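Local coordinates for protein (2Z,6E)-hedycaryol synthase (Kitasatospora setae, PDB 4MC3) that cyclises (2E,6E)-farnesyl diphosphate to (2Z,6E)-hedycaryol through a magnesium-dependent 1,11-ring closure, releasing diphosphate, at residues G124-W127 against Q128-A131; A141-G144 against H145-F149. One frame throughout, in Å; residues are numbered along the deposited sequence.

Contact 1. Residues G124-W127 against Q128-A131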
loop_
_atom_site.group_PDB
_atom_site.type_symbol
_atom_site.label_atom_id
_atom_site.label_comp_id
_atom_site.label_asym_id
_atom_site.label_seq_id
_atom_site.Cartn_x
_atom_site.Cartn_y
_atom_site.Cartn_z
ATOM N N GLY A 124 16.662 -7.339 4.598
ATOM C CA GLY A 124 17.843 -6.948 3.874
ATOM C C GLY A 124 18.081 -7.856 2.678
ATOM O O GLY A 124 18.485 -7.378 1.644
ATOM N N ALA A 125 17.803 -9.166 2.805
ATOM C CA ALA A 125 18.058 -10.107 1.717
ATOM C C ALA A 125 17.016 -9.868 0.586
ATOM O O ALA A 125 17.299 -9.928 -0.609
ATOM C CB ALA A 125 18.089 -11.570 2.216
ATOM N N LEU A 126 15.768 -9.661 1.003
ATOM C CA LEU A 126 14.666 -9.462 0.064
ATOM C C LEU A 126 14.932 -8.166 -0.717
ATOM O O LEU A 126 14.730 -8.089 -1.928
ATOM C CB LEU A 126 13.318 -9.420 0.751
ATOM C CG LEU A 126 12.114 -9.265 -0.189
ATOM C CD1 LEU A 126 12.027 -10.405 -1.205
ATOM C CD2 LEU A 126 10.824 -9.200 0.612
ATOM N N TRP A 127 15.386 -7.128 -0.037
ATOM C CA TRP A 127 15.760 -5.890 -0.736
ATOM C C TRP A 127 16.904 -6.094 -1.707
ATOM O O TRP A 127 16.838 -5.595 -2.825
ATOM C CB TRP A 127 16.008 -4.726 0.247
ATOM C CG TRP A 127 16.439 -3.467 -0.451
ATOM C CD1 TRP A 127 17.630 -2.820 -0.289
ATOM C CD2 TRP A 127 15.736 -2.773 -1.491
ATOM N NE1 TRP A 127 17.668 -1.741 -1.150
ATOM C CE2 TRP A 127 16.548 -1.730 -1.919
ATOM C CE3 TRP A 127 14.524 -2.970 -2.125
ATOM C CZ2 TRP A 127 16.143 -0.855 -2.928
ATOM C CZ3 TRP A 127 14.122 -2.108 -3.122
ATOM C CH2 TRP A 127 14.955 -1.086 -3.533
ATOM N N GLN A 128 17.940 -6.835 -1.310
ATOM C CA GLN A 128 19.007 -7.133 -2.257
ATOM C C GLN A 128 18.476 -7.772 -3.540
ATOM O O GLN A 128 18.873 -7.365 -4.679
ATOM C CB GLN A 128 20.115 -8.008 -1.628
ATOM C CG GLN A 128 21.345 -8.212 -2.556
ATOM C CD GLN A 128 21.227 -9.308 -3.642
ATOM O OE1 GLN A 128 20.336 -10.199 -3.630
ATOM N NE2 GLN A 128 22.145 -9.247 -4.610
ATOM N N GLU A 129 17.609 -8.753 -3.407
ATOM C CA GLU A 129 17.009 -9.450 -4.555
ATOM C C GLU A 129 16.147 -8.516 -5.410
ATOM O O GLU A 129 16.162 -8.550 -6.631
ATOM C CB GLU A 129 16.215 -10.671 -4.089
ATOM C CG GLU A 129 15.368 -11.346 -5.183
ATOM C CD GLU A 129 14.486 -12.515 -4.719
ATOM O OE1 GLU A 129 14.410 -12.840 -3.496
ATOM O OE2 GLU A 129 13.833 -13.128 -5.617
ATOM N N THR A 130 15.373 -7.679 -4.752
ATOM C CA THR A 130 14.460 -6.778 -5.424
ATOM C C THR A 130 15.210 -5.678 -6.198
ATOM O O THR A 130 14.819 -5.305 -7.335
ATOM C CB THR A 130 13.484 -6.214 -4.367
ATOM O OG1 THR A 130 12.749 -7.299 -3.745
ATOM C CG2 THR A 130 12.466 -5.293 -5.018
ATOM N N ALA A 131 16.242 -5.114 -5.602
ATOM C CA ALA A 131 16.968 -3.989 -6.194
ATOM C C ALA A 131 17.851 -4.442 -7.355
ATOM O O ALA A 131 18.164 -3.641 -8.206
ATOM C CB ALA A 131 17.816 -3.297 -5.165
#
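Trp-127 and Ala-131 meet one turn apart on the helix 118-131. The methyl of Ala-131 sits under the six-membered part of the indole. Its CB lies 3.9 Å from the centroid of the Trp-127 six-membered ring and 18° off the normal, a CH-pi contact over the face. The closest ring atom is Trp-127 CZ2, at 3.7 Å from Ala-131 CB. The torsions of Trp-127 bring this about: CG is anti to the backbone N (chi1 178°), which swings the indole forward along the helix, and chi2 of -118° lays a face over the methyl. Thr-130 crosses the indole at about a right angle, with its CG2 4.1 Å from Trp-127 CZ3. The indole also meets the ring of Phe-142 on the helix 136-160, planes nearly parallel.

Thr-130 turns its hydroxyl the other way. With OG1 beside its own backbone N, it donates to Leu-126 O at 2.8 Å. This donor stands above the carbonyl plane. Thr-130 N gives the same oxygen a second bond of 2.9 Å, so Leu-126 O is gripped twice by one residue. Leu-126 crosses this hydroxyl at a slant, its CD1 4.1 Å from Thr-130 OG1.

Replacing the indole with an alanine methyl is likely to open a gap over Ala-131 CB and take from Phe-142 one of its ring partners.

The indole thus packs on the helix 136-160 and on Trp-74 of the helix 65-84. The buried Thr-130 hydroxyl donates to Leu-126 O and is also bonded to Trp-74 NE1.

Contact 2. Residues A141-G144 against H145-F149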
loop_
_atom_site.group_PDB
_atom_site.type_symbol
_atom_site.label_atom_id
_atom_site.label_comp_id
_atom_site.label_asym_id
_atom_site.label_seq_id
_atom_site.Cartn_x
_atom_site.Cartn_y
_atom_site.Cartn_z
ATOM N N ALA A 141 12.596 5.444 -5.304
ATOM C CA ALA A 141 11.156 5.693 -5.096
ATOM C C ALA A 141 10.603 4.651 -4.143
ATOM O O ALA A 141 9.921 4.981 -3.174
ATOM C CB ALA A 141 10.418 5.654 -6.401
ATOM N N PHE A 142 10.953 3.387 -4.373
ATOM C CA PHE A 142 10.480 2.284 -3.519
ATOM C C PHE A 142 10.993 2.473 -2.085
ATOM O O PHE A 142 10.186 2.388 -1.141
ATOM C CB PHE A 142 10.945 0.903 -4.053
ATOM C CG PHE A 142 10.516 -0.219 -3.179
ATOM C CD1 PHE A 142 9.287 -0.840 -3.385
ATOM C CD2 PHE A 142 11.286 -0.645 -2.112
ATOM C CE1 PHE A 142 8.852 -1.843 -2.573
ATOM C CE2 PHE A 142 10.829 -1.647 -1.230
ATOM C CZ PHE A 142 9.624 -2.291 -1.498
ATOM N N ILE A 143 12.285 2.740 -1.899
ATOM C CA ILE A 143 12.799 2.942 -0.570
ATOM C C ILE A 143 12.112 4.088 0.131
ATOM O O ILE A 143 11.767 4.010 1.298
ATOM C CB ILE A 143 14.359 3.169 -0.621
ATOM C CG1 ILE A 143 15.014 1.872 -1.005
ATOM C CG2 ILE A 143 14.899 3.687 0.715
ATOM C CD1 ILE A 143 16.526 2.024 -1.181
ATOM N N GLY A 144 11.905 5.175 -0.562
ATOM C CA GLY A 144 11.253 6.287 0.103
ATOM C C GLY A 144 9.840 5.950 0.549
ATOM O O GLY A 144 9.433 6.259 1.667
ATOM N N HIS A 145 9.109 5.266 -0.320
ATOM C CA HIS A 145 7.744 4.852 0.043
ATOM C C HIS A 145 7.723 3.809 1.175
ATOM O O HIS A 145 6.818 3.842 2.032
ATOM C CB HIS A 145 7.071 4.334 -1.196
ATOM C CG HIS A 145 6.731 5.378 -2.208
ATOM N ND1 HIS A 145 6.605 5.072 -3.548
ATOM C CD2 HIS A 145 6.376 6.683 -2.083
ATOM C CE1 HIS A 145 6.266 6.154 -4.214
ATOM N NE2 HIS A 145 6.128 7.147 -3.348
ATOM N N PHE A 146 8.638 2.830 1.139
ATOM C CA PHE A 146 8.722 1.802 2.159
ATOM C C PHE A 146 9.144 2.379 3.505
ATOM O O PHE A 146 8.605 2.018 4.568
ATOM C CB PHE A 146 9.548 0.636 1.674
ATOM C CG PHE A 146 9.359 -0.603 2.531
ATOM C CD1 PHE A 146 8.229 -1.374 2.324
ATOM C CD2 PHE A 146 10.255 -0.993 3.553
ATOM C CE1 PHE A 146 8.001 -2.487 3.111
ATOM C CE2 PHE A 146 9.980 -2.101 4.333
ATOM C CZ PHE A 146 8.884 -2.850 4.084
ATOM N N GLU A 147 10.142 3.261 3.472
ATOM C CA GLU A 147 10.582 3.942 4.683
ATOM C C GLU A 147 9.482 4.807 5.254
ATOM O O GLU A 147 9.325 4.826 6.474
ATOM C CB GLU A 147 11.861 4.787 4.482
ATOM C CG GLU A 147 13.092 3.920 4.289
ATOM C CD GLU A 147 14.391 4.670 4.213
ATOM O OE1 GLU A 147 14.434 5.772 3.706
ATOM O OE2 GLU A 147 15.367 4.107 4.674
ATOM N N ALA A 148 8.728 5.498 4.405
ATOM C CA ALA A 148 7.585 6.325 4.863
ATOM C C ALA A 148 6.571 5.392 5.599
ATOM O O ALA A 148 6.056 5.724 6.641
ATOM C CB ALA A 148 6.915 7.074 3.745
ATOM N N PHE A 149 6.260 4.246 5.003
ATOM C CA PHE A 149 5.373 3.215 5.606
ATOM C C PHE A 149 5.920 2.828 6.977
ATOM O O PHE A 149 5.193 2.849 7.956
ATOM C CB PHE A 149 5.273 2.022 4.640
ATOM C CG PHE A 149 4.721 0.800 5.239
ATOM C CD1 PHE A 149 3.342 0.609 5.389
ATOM C CD2 PHE A 149 5.582 -0.233 5.584
ATOM C CE1 PHE A 149 2.863 -0.557 5.968
ATOM C CE2 PHE A 149 5.121 -1.355 6.143
ATOM C CZ PHE A 149 3.787 -1.537 6.367
#
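Ala-141 begins the contact on the helix 136-160 with its carbonyl. Ala-141 O accepts from His-145 N at 3.0 Å, and the imidazole of His-145 is set with a face over the same oxygen. His-145 CG is beside its own backbone N (chi1 -71°), which folds the ring back over that turn. His-145 ND1 is 3.3 Å from Ala-141 O, but the angle is poor for a bond. Its hydrogen bond goes to Asp-186 of the helix 181-188 instead.

Phe-142 comes next. Its side chain runs beside that of Phe-146 and points the same way. The ring planes are 8° apart, but the centroids are 5.8 Å from each other, so the rings are slid apart and barely overlap. The side chains come closest at Phe-142 CE2 and Phe-146 CB, 3.9 Å. Trp-74 packs edge-to-face with both phenylalanines.

Ile-143 lies alongside Glu-147. Its CG2 branch is anti to the backbone N and meets Glu-147 CD at 3.7 Å, so a methyl flanks the carboxylate. Glu-147 OE2 bonds to His-109.

Gly-144 has only backbone to offer. Gly-144 O takes the N-H of Ala-148 at 2.9 Å.

Beyond this turn, Phe-149 CD2 stands 4.1 Å above the plane of the Phe-146 ring, toward its rim. Phe-149 touches the bound nerolidol and is important for stabilising the cation at C-11. The position of Phe-146 is consistent with a second-shell role behind it. The two flanking polar groups find partners outside the helix. Phe-142 and Phe-146 form a buried aromatic row leading to Phe-149, the one of the three in the pocket.

Overall arrangement
Following the chain, contact 1 comes first, near the end of the helix 118-131. A short connection leads into the helix 136-160, which carries contact 2. Each contact lies within one continuous stretch of helix, so neither closes a loop. They stand in series and neither nest nor cross. Their centres are about 14 Å apart, yet the helices touch: Trp-127 CZ3 is 3.3 Å from Phe-142 CD2, and Trp-127 CZ2 is 3.4 Å from Ile-143 CD1. Trp-74 of the helix 65-84 touches both contacts. The result joins three helices of the class I terpene synthase alpha fold, from an outer helix inward to the nerolidol pocket.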